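Local structure of periplasmic beta-glucosidase (Pseudomonas aeruginosa, 6R5T) at residues H177-G182 / D203-Y208; R188-V193 / V221-I226. The protein probably hydrolyses terminal, non-reducing beta-D-glucosyl residues, releasing beta-D-glucose, as a periplasmic enzyme of glycosyl hydrolase family 3. The protein carries 1 engineered substitution. One frame throughout, in Å; residues are numbered along the deposited sequence.

How the contacts relate
Both contacts are buried and lie in the N-terminal, TIM-barrel-like domain of the family. Contact 1 lies nearer the centre of the chain, its own centre about 12 Å from it, against about 17 Å for contact 2. It joins the end of strand 172-178 to helices 197-204 and 206-213, mainly through aromatic and aliphatic side chains. Contact 2 joins loop 188-193 to segment 221-226, which is loop apart from the end of strand 218-221 and the short strand 225-226. Four waters bridge it. Its 188-193 segment also meets the second subunit, whereas no other protein chain touches contact 1. The contacts touch: Phe178 O lies 2.8 Å from Ser222 N, a probable hydrogen bond.

Contact 1 of 2, residues H177-G182 / D203-Y208; sequences HFALYG and DYLPPY. With BGC (beta-D-glucopyranose), chain C.
The ring of Phe178 stands edge-on to one face of the Tyr208 ring in a T-shaped stack. The centroids are 5.3 Å apart and the planes meet at 75°. Phe178 CD1 leads, 3.6 Å from Tyr208 CG. The CG of Phe178 is anti to its own backbone N (chi1 -170°). The His177 ring has Tyr181 CE2 over the centre of one face. At its edge, His177 NE2 is hydrogen-bonded to BGC O1 at 2.7 Å. His177 ND1 is hydrogen-bonded to Asp128 OD2. With both ring nitrogens engaged, the rotation of the ring is probably fixed. This is the C-terminal end of strand 172-178 in the parallel barrel sheet, the end where TIM barrels carry their active sites. The chain then returns through helices 197-204 and 206-213, which pack against it here. Cis peptide bonds precede both His177 and Ala179 at this strand end. Tyr208 reaches across to the loop, and its OH accepts a bond from Leu180 N at 3.1 Å and 155°. The same OH is hydrogen-bonded to Asp128. Ala179 CB rests 3.7 Å from Tyr208 CE2, and Leu205 CD2 also touches this methyl. Leu180 CD2 meets Tyr204 CB at 3.5 Å, the two side chains crossing at about a right angle. Beyond them, water 1 donates to Gly182 O and is hydrogen-bonded to Tyr204 OH.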
loop_
_atom_site.group_PDB
_atom_site.type_symbol
_atom_site.label_atom_id
_atom_site.label_comp_id
_atom_site.label_asym_id
_atom_site.label_seq_id
_atom_site.Cartn_x
_atom_site.Cartn_y
_atom_site.Cartn_z
ATOM N N HIS A 177 3.938 -16.431 10.732
ATOM C CA HIS A 177 4.288 -17.097 9.487
ATOM C C HIS A 177 5.612 -16.483 9.020
ATOM O O HIS A 177 5.636 -15.301 8.681
ATOM C CB HIS A 177 3.205 -16.895 8.435
ATOM C CG HIS A 177 1.855 -17.379 8.820
ATOM N ND1 HIS A 177 0.939 -16.548 9.437
ATOM C CD2 HIS A 177 1.249 -18.574 8.609
ATOM C CE1 HIS A 177 -0.181 -17.261 9.588
ATOM N NE2 HIS A 177 -0.015 -18.467 9.133
ATOM N N PHE A 178 6.712 -17.229 9.050
ATOM C CA PHE A 178 8.059 -16.648 8.839
ATOM C C PHE A 178 8.244 -16.530 7.338
ATOM O O PHE A 178 8.409 -17.569 6.665
ATOM C CB PHE A 178 9.070 -17.586 9.493
ATOM C CG PHE A 178 10.457 -17.030 9.571
ATOM C CD1 PHE A 178 10.717 -15.886 10.280
ATOM C CD2 PHE A 178 11.521 -17.705 8.986
ATOM C CE1 PHE A 178 12.012 -15.405 10.407
ATOM C CE2 PHE A 178 12.814 -17.195 9.059
ATOM C CZ PHE A 178 13.065 -16.041 9.783
ATOM N N ALA A 179 8.210 -15.310 6.743
ATOM C CA ALA A 179 8.108 -14.031 7.435
ATOM C C ALA A 179 7.371 -13.031 6.545
ATOM O O ALA A 179 7.359 -13.174 5.329
ATOM C CB ALA A 179 9.492 -13.492 7.752
ATOM N N LEU A 180 6.889 -11.967 7.213
ATOM C CA LEU A 180 6.399 -10.710 6.601
ATOM C C LEU A 180 5.012 -10.883 5.977
ATOM O O LEU A 180 4.583 -10.001 5.219
ATOM C CB LEU A 180 7.365 -10.195 5.527
ATOM C CG LEU A 180 8.855 -10.166 5.850
ATOM C CD1 LEU A 180 9.601 -9.454 4.741
ATOM C CD2 LEU A 180 9.144 -9.562 7.204
ATOM N N TYR A 181 4.333 -11.979 6.280
ATOM C CA TYR A 181 3.105 -12.396 5.577
ATOM C C TYR A 181 2.021 -11.305 5.638
ATOM O O TYR A 181 1.274 -11.122 4.672
ATOM C CB TYR A 181 2.676 -13.708 6.217
ATOM C CG TYR A 181 1.457 -14.382 5.660
ATOM C CD1 TYR A 181 1.165 -14.467 4.318
ATOM C CD2 TYR A 181 0.615 -15.007 6.550
ATOM C CE1 TYR A 181 -0.006 -15.098 3.884
ATOM C CE2 TYR A 181 -0.505 -15.690 6.139
ATOM C CZ TYR A 181 -0.838 -15.706 4.804
ATOM O OH TYR A 181 -1.983 -16.365 4.426
ATOM N N GLY A 182 1.967 -10.575 6.717
ATOM C CA GLY A 182 0.929 -9.544 6.922
ATOM C C GLY A 182 1.169 -8.262 6.151
ATOM O O GLY A 182 0.331 -7.337 6.241
ATOM N N ASP A 203 11.180 -3.452 12.127
ATOM C CA ASP A 203 9.732 -3.477 12.445
ATOM C C ASP A 203 9.104 -4.868 12.270
ATOM O O ASP A 203 8.171 -5.173 13.027
ATOM C CB ASP A 203 8.983 -2.509 11.536
ATOM C CG ASP A 203 9.382 -1.049 11.743
ATOM O OD1 ASP A 203 9.809 -0.702 12.878
ATOM O OD2 ASP A 203 9.208 -0.302 10.792
ATOM N N TYR A 204 9.510 -5.668 11.296
ATOM C CA TYR A 204 8.711 -6.867 10.926
ATOM C C TYR A 204 9.348 -8.143 11.450
ATOM O O TYR A 204 8.582 -9.032 11.825
ATOM C CB TYR A 204 8.537 -6.931 9.413
ATOM C CG TYR A 204 7.408 -6.085 8.903
ATOM C CD1 TYR A 204 7.557 -4.728 8.644
ATOM C CD2 TYR A 204 6.146 -6.626 8.737
ATOM C CE1 TYR A 204 6.493 -3.974 8.184
ATOM C CE2 TYR A 204 5.079 -5.893 8.274
ATOM C CZ TYR A 204 5.247 -4.535 8.025
ATOM O OH TYR A 204 4.168 -3.812 7.606
ATOM N N LEU A 205 10.668 -8.241 11.520
ATOM C CA LEU A 205 11.322 -9.498 11.948
ATOM C C LEU A 205 11.366 -9.684 13.469
ATOM O O LEU A 205 11.397 -10.828 13.899
ATOM C CB LEU A 205 12.723 -9.586 11.355
ATOM C CG LEU A 205 12.785 -9.840 9.863
ATOM C CD1 LEU A 205 14.227 -9.669 9.367
ATOM C CD2 LEU A 205 12.252 -11.219 9.525
ATOM N N PRO A 206 11.440 -8.650 14.341
ATOM C CA PRO A 206 11.616 -8.876 15.773
ATOM C C PRO A 206 10.645 -9.842 16.449
ATOM O O PRO A 206 11.097 -10.591 17.347
ATOM C CB PRO A 206 11.587 -7.481 16.395
ATOM C CG PRO A 206 12.141 -6.623 15.300
ATOM C CD PRO A 206 11.569 -7.204 14.025
ATOM N N PRO A 207 9.341 -9.928 16.088
ATOM C CA PRO A 207 8.480 -10.906 16.757
ATOM C C PRO A 207 8.874 -12.373 16.533
ATOM O O PRO A 207 8.753 -13.175 17.453
ATOM C CB PRO A 207 7.092 -10.632 16.196
ATOM C CG PRO A 207 7.209 -9.165 15.785
ATOM C CD PRO A 207 8.598 -9.011 15.207
ATOM N N TYR A 208 9.394 -12.660 15.355
ATOM C CA TYR A 208 9.841 -14.049 15.083
ATOM C C TYR A 208 11.096 -14.330 15.893
ATOM O O TYR A 208 11.188 -15.418 16.485
ATOM C CB TYR A 208 10.087 -14.313 13.606
ATOM C CG TYR A 208 8.976 -13.887 12.699
ATOM C CD1 TYR A 208 7.797 -14.589 12.555
ATOM C CD2 TYR A 208 9.160 -12.786 11.908
ATOM C CE1 TYR A 208 6.774 -14.129 11.741
ATOM C CE2 TYR A 208 8.171 -12.328 11.056
ATOM C CZ TYR A 208 6.969 -12.991 10.966
ATOM O OH TYR A 208 6.000 -12.549 10.090
HETATM C C2 BGC C . -1.957 -22.868 9.385
HETATM C C3 BGC C . -1.968 -24.038 8.380
HETATM C C4 BGC C . -2.975 -23.633 7.270
HETATM C C5 BGC C . -2.427 -22.346 6.627
HETATM C C6 BGC C . -3.338 -21.789 5.555
HETATM C C1 BGC C . -1.563 -21.580 8.653
HETATM O O1 BGC C . -1.700 -20.580 9.614
HETATM O O2 BGC C . -1.064 -23.043 10.478
HETATM O O3 BGC C . -2.454 -25.219 9.049
HETATM O O4 BGC C . -3.007 -24.695 6.303
HETATM O O5 BGC C . -2.466 -21.326 7.579
HETATM O O6 BGC C . -2.749 -20.618 4.978
HETATM O O HOH W 1 1.473 -4.783 7.257
#

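Contact 2 of 2, residues R188-V193 / V221-I226; sequences RDYNTV and VSLNTI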
loop_
_atom_site.group_PDB
_atom_site.type_symbol
_atom_site.label_atom_id
_atom_site.label_comp_id
_atom_site.label_asym_id
_atom_site.label_seq_id
_atom_site.Cartn_x
_atom_site.Cartn_y
_atom_site.Cartn_z
ATOM N N ARG A 188 -4.264 -8.194 -0.010
ATOM C CA ARG A 188 -4.765 -9.428 -0.633
ATOM C C ARG A 188 -3.967 -10.581 -0.061
ATOM O O ARG A 188 -2.734 -10.591 -0.093
ATOM C CB ARG A 188 -4.653 -9.388 -2.168
ATOM C CG ARG A 188 -5.502 -8.269 -2.756
ATOM C CD ARG A 188 -5.491 -8.206 -4.260
ATOM N NE ARG A 188 -4.272 -7.723 -4.905
ATOM C CZ ARG A 188 -3.974 -6.429 -5.202
ATOM N NH1 ARG A 188 -4.710 -5.406 -4.824
ATOM N NH2 ARG A 188 -2.887 -6.160 -5.903
ATOM N N ASP A 189 -4.658 -11.591 0.447
ATOM C CA ASP A 189 -3.926 -12.706 1.069
ATOM C C ASP A 189 -2.993 -13.354 0.034
ATOM O O ASP A 189 -3.272 -13.394 -1.192
ATOM C CB ASP A 189 -4.895 -13.695 1.720
ATOM C CG ASP A 189 -4.256 -14.471 2.882
ATOM O OD1 ASP A 189 -3.023 -14.335 3.119
ATOM O OD2 ASP A 189 -5.036 -15.173 3.593
ATOM N N TYR A 190 -1.863 -13.834 0.536
ATOM C CA TYR A 190 -0.835 -14.561 -0.228
ATOM C C TYR A 190 -0.064 -13.631 -1.164
ATOM O O TYR A 190 0.872 -14.104 -1.828
ATOM C CB TYR A 190 -1.480 -15.663 -1.057
ATOM C CG TYR A 190 -2.541 -16.470 -0.377
ATOM C CD1 TYR A 190 -2.303 -17.129 0.834
ATOM C CD2 TYR A 190 -3.785 -16.583 -0.974
ATOM C CE1 TYR A 190 -3.288 -17.920 1.389
ATOM C CE2 TYR A 190 -4.775 -17.367 -0.419
ATOM C CZ TYR A 190 -4.537 -18.003 0.780
ATOM O OH TYR A 190 -5.498 -18.854 1.317
ATOM N N ASN A 191 -0.345 -12.336 -1.143
ATOM C CA ASN A 191 0.229 -11.476 -2.200
ATOM C C ASN A 191 1.645 -11.045 -1.819
ATOM O O ASN A 191 2.107 -11.139 -0.655
ATOM C CB ASN A 191 -0.646 -10.252 -2.477
ATOM C CG ASN A 191 -0.377 -9.609 -3.825
ATOM O OD1 ASN A 191 0.177 -10.259 -4.733
ATOM N ND2 ASN A 191 -0.769 -8.356 -3.981
ATOM N N THR A 192 2.320 -10.609 -2.856
ATOM C CA THR A 192 3.676 -10.051 -2.836
ATOM C C THR A 192 3.968 -9.179 -1.623
ATOM O O THR A 192 3.182 -8.289 -1.298
ATOM C CB THR A 192 3.773 -9.165 -4.078
ATOM O OG1 THR A 192 3.502 -10.023 -5.190
ATOM C CG2 THR A 192 5.128 -8.514 -4.219
ATOM N N VAL A 193 5.146 -9.379 -1.033
ATOM C CA VAL A 193 5.664 -8.508 0.022
ATOM C C VAL A 193 6.969 -7.946 -0.445
ATOM O O VAL A 193 7.873 -8.705 -0.867
ATOM C CB VAL A 193 5.797 -9.199 1.385
ATOM C CG1 VAL A 193 6.464 -8.287 2.408
ATOM C CG2 VAL A 193 4.439 -9.691 1.886
ATOM N N VAL A 221 6.965 -21.664 7.933
ATOM C CA VAL A 221 7.382 -20.762 6.837
ATOM C C VAL A 221 6.139 -20.211 6.135
ATOM O O VAL A 221 5.145 -20.908 5.997
ATOM C CB VAL A 221 8.371 -21.489 5.922
ATOM C CG1 VAL A 221 8.830 -20.561 4.822
ATOM C CG2 VAL A 221 9.544 -22.003 6.764
ATOM N N SER A 222 6.211 -18.966 5.702
ATOM C CA SER A 222 5.068 -18.274 5.072
ATOM C C SER A 222 4.889 -18.619 3.598
ATOM O O SER A 222 5.759 -19.243 2.951
ATOM C CB SER A 222 5.227 -16.805 5.309
ATOM O OG SER A 222 6.272 -16.282 4.528
ATOM N N LEU A 223 3.763 -18.179 3.050
ATOM C CA LEU A 223 3.374 -18.477 1.660
ATOM C C LEU A 223 3.780 -17.382 0.680
ATOM O O LEU A 223 3.655 -17.641 -0.519
ATOM C CB LEU A 223 1.860 -18.654 1.633
ATOM C CG LEU A 223 1.307 -19.934 2.261
ATOM C CD1 LEU A 223 -0.215 -19.793 2.392
ATOM C CD2 LEU A 223 1.638 -21.131 1.425
ATOM N N ASN A 224 4.178 -16.218 1.167
ATOM C CA ASN A 224 4.430 -15.043 0.304
ATOM C C ASN A 224 5.887 -14.986 -0.210
ATOM O O ASN A 224 6.813 -15.601 0.393
ATOM C CB ASN A 224 4.224 -13.746 1.090
ATOM C CG ASN A 224 4.983 -13.703 2.396
ATOM O OD1 ASN A 224 4.645 -14.422 3.349
ATOM N ND2 ASN A 224 6.023 -12.880 2.476
ATOM N N THR A 225 6.076 -14.235 -1.304
ATOM C CA THR A 225 7.421 -13.757 -1.691
ATOM C C THR A 225 7.893 -12.711 -0.692
ATOM O O THR A 225 7.055 -11.923 -0.130
ATOM C CB THR A 225 7.457 -13.206 -3.116
ATOM O OG1 THR A 225 6.520 -12.127 -3.234
ATOM C CG2 THR A 225 7.161 -14.249 -4.145
ATOM N N ILE A 226 9.196 -12.636 -0.524
ATOM C CA ILE A 226 9.893 -11.541 0.198
ATOM C C ILE A 226 10.861 -10.961 -0.823
ATOM O O ILE A 226 11.784 -11.686 -1.240
ATOM C CB ILE A 226 10.631 -12.051 1.440
ATOM C CG1 ILE A 226 9.626 -12.607 2.437
ATOM C CG2 ILE A 226 11.562 -10.985 2.014
ATOM C CD1 ILE A 226 10.272 -13.366 3.553
HETATM O O HOH W 2 3.526 -13.789 -2.679
HETATM O O HOH W 3 1.651 -16.734 -2.337
HETATM O O HOH W 4 4.291 -12.656 -4.997
HETATM O O HOH W 5 8.031 -9.937 -3.315
#
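Loop 188-193 runs alongside segment 221-226, which leads out of the C-terminal end of barrel strand 218-221, near the sugar pocket of this TIM-barrel domain. A type II beta turn from Arg188 to Asn191 brings Tyr190 to the contact. Asn224 can be followed outward. Its CB lies 3.8 Å from Asn191 O. The CG sits between the backbone N and the carbonyl carbon (chi1 51°), the crowded position, and faces Val193 CG2. The OD1 branch accepts a bond from Ser222 OG, which comes from above the carbonyl plane. The ND2 branch packs 3.6 Å from Val193 CG2. It also donates to Thr225 O, which lies close to the amide plane, and to Ala179 O. The amide is thus held at both branches. Thr225 O receives a second, weak bond from Val193 N at 3.3 Å. Leu223 lies beside Tyr190, pointing the same way, and its CD1 touches ring atom CD1 of Tyr190 at 3.7 Å. Leu223 belongs to the glycan pocket and touches the bound glucose. Tyr190 OH is hydrogen-bonded to Glu486, another pocket residue. The second subunit packs on the loop, and Ser597 of that subunit is hydrogen-bonded to Asp189 O. Four waters bridge the two segments. Waters 2 and 3 both donate to Tyr190 O, linking it to Thr225 N and Leu223 O. Thr225 OG1 is hydrogen-bonded to two waters: water 4 also reaches Thr192 OG1, and water 5, 2.7 Å from Thr225 OG1, donates to Val193 O.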